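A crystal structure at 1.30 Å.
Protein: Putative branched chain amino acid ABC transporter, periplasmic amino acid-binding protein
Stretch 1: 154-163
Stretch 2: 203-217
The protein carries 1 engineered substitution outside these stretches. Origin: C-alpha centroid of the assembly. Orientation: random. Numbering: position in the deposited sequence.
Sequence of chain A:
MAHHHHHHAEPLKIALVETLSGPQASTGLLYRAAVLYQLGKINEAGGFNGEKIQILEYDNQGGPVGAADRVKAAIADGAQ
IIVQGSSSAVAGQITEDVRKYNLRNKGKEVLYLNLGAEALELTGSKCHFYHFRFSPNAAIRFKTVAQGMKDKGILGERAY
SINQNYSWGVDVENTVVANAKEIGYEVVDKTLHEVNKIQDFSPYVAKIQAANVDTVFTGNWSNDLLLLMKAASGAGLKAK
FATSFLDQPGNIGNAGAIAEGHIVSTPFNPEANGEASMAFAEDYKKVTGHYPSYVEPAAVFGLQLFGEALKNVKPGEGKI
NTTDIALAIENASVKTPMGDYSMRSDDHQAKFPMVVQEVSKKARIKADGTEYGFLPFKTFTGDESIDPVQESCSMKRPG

Stretch 1 154-163: ILGERAYSIN
Stretch 2 (203-217) PYVAKIQAANVDTVF

Strand 158-163 pairs in parallel with strand 215-217 (axes 4.6 Å apart, 28° between directions), while the helix that enters stretch 2 already formed at Pro-203 runs nearly antiparallel to it at 158°, axes 9.3 Å apart; together the stretches bury 870 Å². The bridges are Ala-159 with Thr-215, Tyr-160 with Val-216 and Ser-161 with Phe-217, CA-CA 4.7 to 4.8 Å.

Before the strand, the CA-to-CB bond of Leu-155 (chi1 t, chi2 p) points away, yet Leu-155 CD1 comes to 4.1 Å from Phe-217 CZ. At Gly-156 (phi/psi -75/175) CA lies 3.4 Å from Asp-214 OD2; an ideal CB would sit 2.2 Å from that oxygen, so the missing side chain makes room. A water accepts from Gly-156 N (2.9 Å) and donates to Thr-215 OG1 (2.5 Å).

Arg-158 joins strand to turn. Arg-158 N donates to Asp-214 OD2 (3.1 Å, 158°), and Arg-158 O accepts from Asp-214 N (2.9 Å) and, weakly, from Thr-215 N (3.4 Å). With chi1-chi3 m, t, p, the guanidinium edge reaches two carbonyls: Arg-158 NE to Asn-212 O and Arg-158 NH2 to Ala-211 O, both 2.8 Å. Asn-212, at positive phi (53/61), breaks the helical path.

Ala-159, small and buried, leaves its CB 3.7 Å from Phe-217 CE2 (Phe-217 chi1 m), on the face shared with Thr-215.

Tyr-160 (-116/150, chi1 t, chi2 -80°) points to the opposite face, facing the helix. Ile-208 CG1 stands 3.7 Å from the Tyr-160 ring centroid, 7° off the normal, a CH-pi contact; Ala-211 CB meets the edge, 3.8 Å from Tyr-160 CD2. A water links Tyr-160 OH (2.8 Å) to Tyr-204 O (2.7 Å). The backbone ladder runs from Tyr-160 N to Thr-215 O (2.9 Å), Phe-217 N to Tyr-160 O (2.8 Å) and Ile-162 N to Phe-217 O (3.0 Å).

Ile-162 (t, t), branched and apolar, suits its buried site, packing CG2 3.6 Å from Val-216 CG1 and CD1 4.0 Å from Tyr-204 CB.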

# COMPACT_ATOMS: atom_id res chain seq x y z
N ILE A 154 7.66 17.27 16.36
CA ILE A 154 7.74 16.06 17.18
C ILE A 154 8.76 15.05 16.68
O ILE A 154 8.73 13.88 17.07
CB ILE A 154 6.36 15.38 17.33
CG1 ILE A 154 5.83 14.92 15.96
CG2 ILE A 154 5.38 16.32 18.02
CD1 ILE A 154 4.60 14.02 16.06
N LEU A 155 9.67 15.50 15.83
CA LEU A 155 10.79 14.68 15.37
C LEU A 155 12.08 15.04 16.12
O LEU A 155 12.66 16.10 15.89
CB LEU A 155 11.00 14.87 13.87
CG LEU A 155 12.07 14.01 13.20
CD1 LEU A 155 11.64 12.54 13.15
CD2 LEU A 155 12.39 14.53 11.81
N GLY A 156 12.52 14.17 17.01
CA GLY A 156 13.76 14.38 17.73
C GLY A 156 14.98 14.14 16.86
O GLY A 156 14.87 13.71 15.72
N GLU A 157 16.17 14.41 17.41
CA GLU A 157 17.39 14.33 16.62
C GLU A 157 17.94 12.93 16.46
O GLU A 157 18.81 12.70 15.62
CB GLU A 157 18.49 15.20 17.23
CG GLU A 157 18.13 16.67 17.38
CD GLU A 157 17.52 16.98 18.73
OE1 GLU A 157 17.01 16.05 19.39
OE2 GLU A 157 17.55 18.16 19.14
N ARG A 158 17.46 11.99 17.27
CA ARG A 158 18.02 10.64 17.27
C ARG A 158 16.99 9.61 16.85
O ARG A 158 15.87 9.59 17.36
CB ARG A 158 18.59 10.30 18.64
CG ARG A 158 19.84 11.10 19.01
CD ARG A 158 20.29 10.84 20.44
NE ARG A 158 20.79 9.48 20.66
CZ ARG A 158 22.04 9.10 20.43
NH1 ARG A 158 22.93 9.96 19.94
NH2 ARG A 158 22.41 7.85 20.67
N ALA A 159 17.37 8.74 15.93
CA ALA A 159 16.43 7.76 15.39
C ALA A 159 17.05 6.38 15.28
O ALA A 159 18.27 6.22 15.15
CB ALA A 159 15.91 8.21 14.04
N TYR A 160 16.18 5.37 15.33
CA TYR A 160 16.55 3.98 15.08
C TYR A 160 15.77 3.54 13.84
O TYR A 160 14.68 4.04 13.58
CB TYR A 160 16.16 3.12 16.28
CG TYR A 160 16.82 1.75 16.33
CD1 TYR A 160 16.34 0.70 15.57
CD2 TYR A 160 17.91 1.52 17.15
CE1 TYR A 160 16.94 -0.55 15.62
CE2 TYR A 160 18.51 0.29 17.21
CZ TYR A 160 18.03 -0.74 16.44
OH TYR A 160 18.65 -1.97 16.51
N SER A 161 16.34 2.61 13.07
CA SER A 161 15.64 2.00 11.94
C SER A 161 15.57 0.50 12.15
O SER A 161 16.59 -0.14 12.31
CB SER A 161 16.38 2.32 10.63
OG SER A 161 15.83 1.60 9.54
N ILE A 162 14.36 -0.07 12.15
CA ILE A 162 14.21 -1.52 12.26
C ILE A 162 13.26 -2.02 11.18
O ILE A 162 12.13 -1.55 11.08
CB ILE A 162 13.77 -1.95 13.69
CG1 ILE A 162 13.67 -3.48 13.78
CG2 ILE A 162 12.47 -1.27 14.11
CD1 ILE A 162 13.57 -4.01 15.19
N ASN A 163 13.73 -2.94 10.35
CA ASN A 163 12.95 -3.42 9.21
C ASN A 163 13.19 -4.88 8.90
O ASN A 163 14.14 -5.49 9.39
CB ASN A 163 13.22 -2.58 7.95
CG ASN A 163 12.83 -1.13 8.14
OD1 ASN A 163 11.66 -0.78 8.05
ND2 ASN A 163 13.81 -0.27 8.41
N PRO A 203 14.56 -8.68 22.65
CA PRO A 203 15.97 -8.30 22.47
C PRO A 203 16.15 -7.12 21.52
O PRO A 203 17.11 -6.34 21.64
CB PRO A 203 16.61 -9.55 21.87
CG PRO A 203 15.70 -10.66 22.22
CD PRO A 203 14.33 -10.09 22.26
N TYR A 204 15.24 -6.97 20.57
CA TYR A 204 15.30 -5.86 19.63
C TYR A 204 14.89 -4.56 20.31
O TYR A 204 15.49 -3.50 20.08
CB TYR A 204 14.43 -6.15 18.40
CG TYR A 204 14.97 -7.31 17.60
CD1 TYR A 204 15.94 -7.10 16.63
CD2 TYR A 204 14.55 -8.61 17.85
CE1 TYR A 204 16.46 -8.15 15.90
CE2 TYR A 204 15.06 -9.67 17.13
CZ TYR A 204 16.02 -9.44 16.16
OH TYR A 204 16.53 -10.49 15.45
N VAL A 205 13.87 -4.64 21.16
CA VAL A 205 13.46 -3.49 21.95
C VAL A 205 14.60 -3.05 22.87
O VAL A 205 14.85 -1.86 23.04
CB VAL A 205 12.15 -3.77 22.71
CG1 VAL A 205 11.83 -2.67 23.70
CG2 VAL A 205 11.00 -3.93 21.70
N ALA A 206 15.34 -4.01 23.42
CA ALA A 206 16.51 -3.69 24.26
C ALA A 206 17.57 -2.91 23.47
O ALA A 206 18.17 -1.96 23.98
CB ALA A 206 17.10 -4.95 24.87
N LYS A 207 17.81 -3.32 22.22
CA LYS A 207 18.76 -2.62 21.36
C LYS A 207 18.30 -1.18 21.07
O LYS A 207 19.11 -0.25 21.08
CB LYS A 207 18.95 -3.37 20.04
N ILE A 208 17.00 -1.02 20.84
CA ILE A 208 16.42 0.30 20.61
C ILE A 208 16.59 1.18 21.85
O ILE A 208 16.99 2.35 21.76
CB ILE A 208 14.94 0.19 20.22
CG1 ILE A 208 14.84 -0.44 18.84
CG2 ILE A 208 14.27 1.56 20.24
CD1 ILE A 208 13.43 -0.88 18.47
N GLN A 209 16.34 0.61 23.02
CA GLN A 209 16.55 1.35 24.26
C GLN A 209 18.00 1.81 24.44
O GLN A 209 18.24 2.93 24.87
CB GLN A 209 16.08 0.52 25.46
CG GLN A 209 14.57 0.36 25.50
CD GLN A 209 14.12 -0.50 26.65
OE1 GLN A 209 14.58 -1.64 26.82
NE2 GLN A 209 13.21 0.03 27.47
N ALA A 210 18.95 0.96 24.06
CA ALA A 210 20.37 1.28 24.19
C ALA A 210 20.78 2.45 23.31
O ALA A 210 21.77 3.13 23.59
CB ALA A 210 21.21 0.07 23.83
N ALA A 211 20.03 2.66 22.24
CA ALA A 211 20.38 3.68 21.26
C ALA A 211 19.92 5.07 21.67
O ALA A 211 20.32 6.06 21.06
CB ALA A 211 19.82 3.31 19.89
N ASN A 212 19.07 5.14 22.70
CA ASN A 212 18.60 6.41 23.24
C ASN A 212 17.99 7.30 22.16
O ASN A 212 18.48 8.40 21.89
CB ASN A 212 19.74 7.13 23.98
CG ASN A 212 19.29 8.41 24.64
OD1 ASN A 212 18.14 8.54 25.05
ND2 ASN A 212 20.20 9.37 24.73
N VAL A 213 16.93 6.81 21.53
CA VAL A 213 16.35 7.50 20.39
C VAL A 213 14.98 8.09 20.68
O VAL A 213 14.28 7.68 21.60
CB VAL A 213 16.26 6.56 19.16
CG1 VAL A 213 17.65 6.10 18.73
CG2 VAL A 213 15.36 5.36 19.46
N ASP A 214 14.59 9.06 19.86
CA ASP A 214 13.28 9.68 19.97
C ASP A 214 12.26 9.00 19.06
O ASP A 214 11.07 8.94 19.37
CB ASP A 214 13.42 11.16 19.62
CG ASP A 214 14.57 11.82 20.36
OD1 ASP A 214 14.49 11.86 21.60
OD2 ASP A 214 15.55 12.27 19.72
N THR A 215 12.75 8.47 17.94
CA THR A 215 11.88 7.93 16.90
C THR A 215 12.43 6.59 16.44
O THR A 215 13.64 6.44 16.28
CB THR A 215 11.84 8.87 15.69
OG1 THR A 215 11.49 10.18 16.13
CG2 THR A 215 10.83 8.39 14.65
N VAL A 216 11.54 5.63 16.23
CA VAL A 216 11.89 4.35 15.63
C VAL A 216 11.17 4.23 14.29
O VAL A 216 9.95 4.07 14.26
CB VAL A 216 11.50 3.16 16.53
CG1 VAL A 216 11.90 1.85 15.86
CG2 VAL A 216 12.14 3.31 17.91
N PHE A 217 11.91 4.34 13.20
CA PHE A 217 11.32 4.17 11.88
C PHE A 217 11.20 2.70 11.54
O PHE A 217 12.17 1.95 11.65
CB PHE A 217 12.18 4.84 10.81
CG PHE A 217 12.19 6.35 10.87
CD1 PHE A 217 11.09 7.08 10.43
CD2 PHE A 217 13.30 7.03 11.34
CE1 PHE A 217 11.10 8.46 10.47
CE2 PHE A 217 13.30 8.41 11.38
CZ PHE A 217 12.21 9.13 10.95
O HOH W 1 10.67 12.00 17.71
O HOH W 2 14.14 11.08 15.54
O HOH W 3 16.62 -3.64 17.59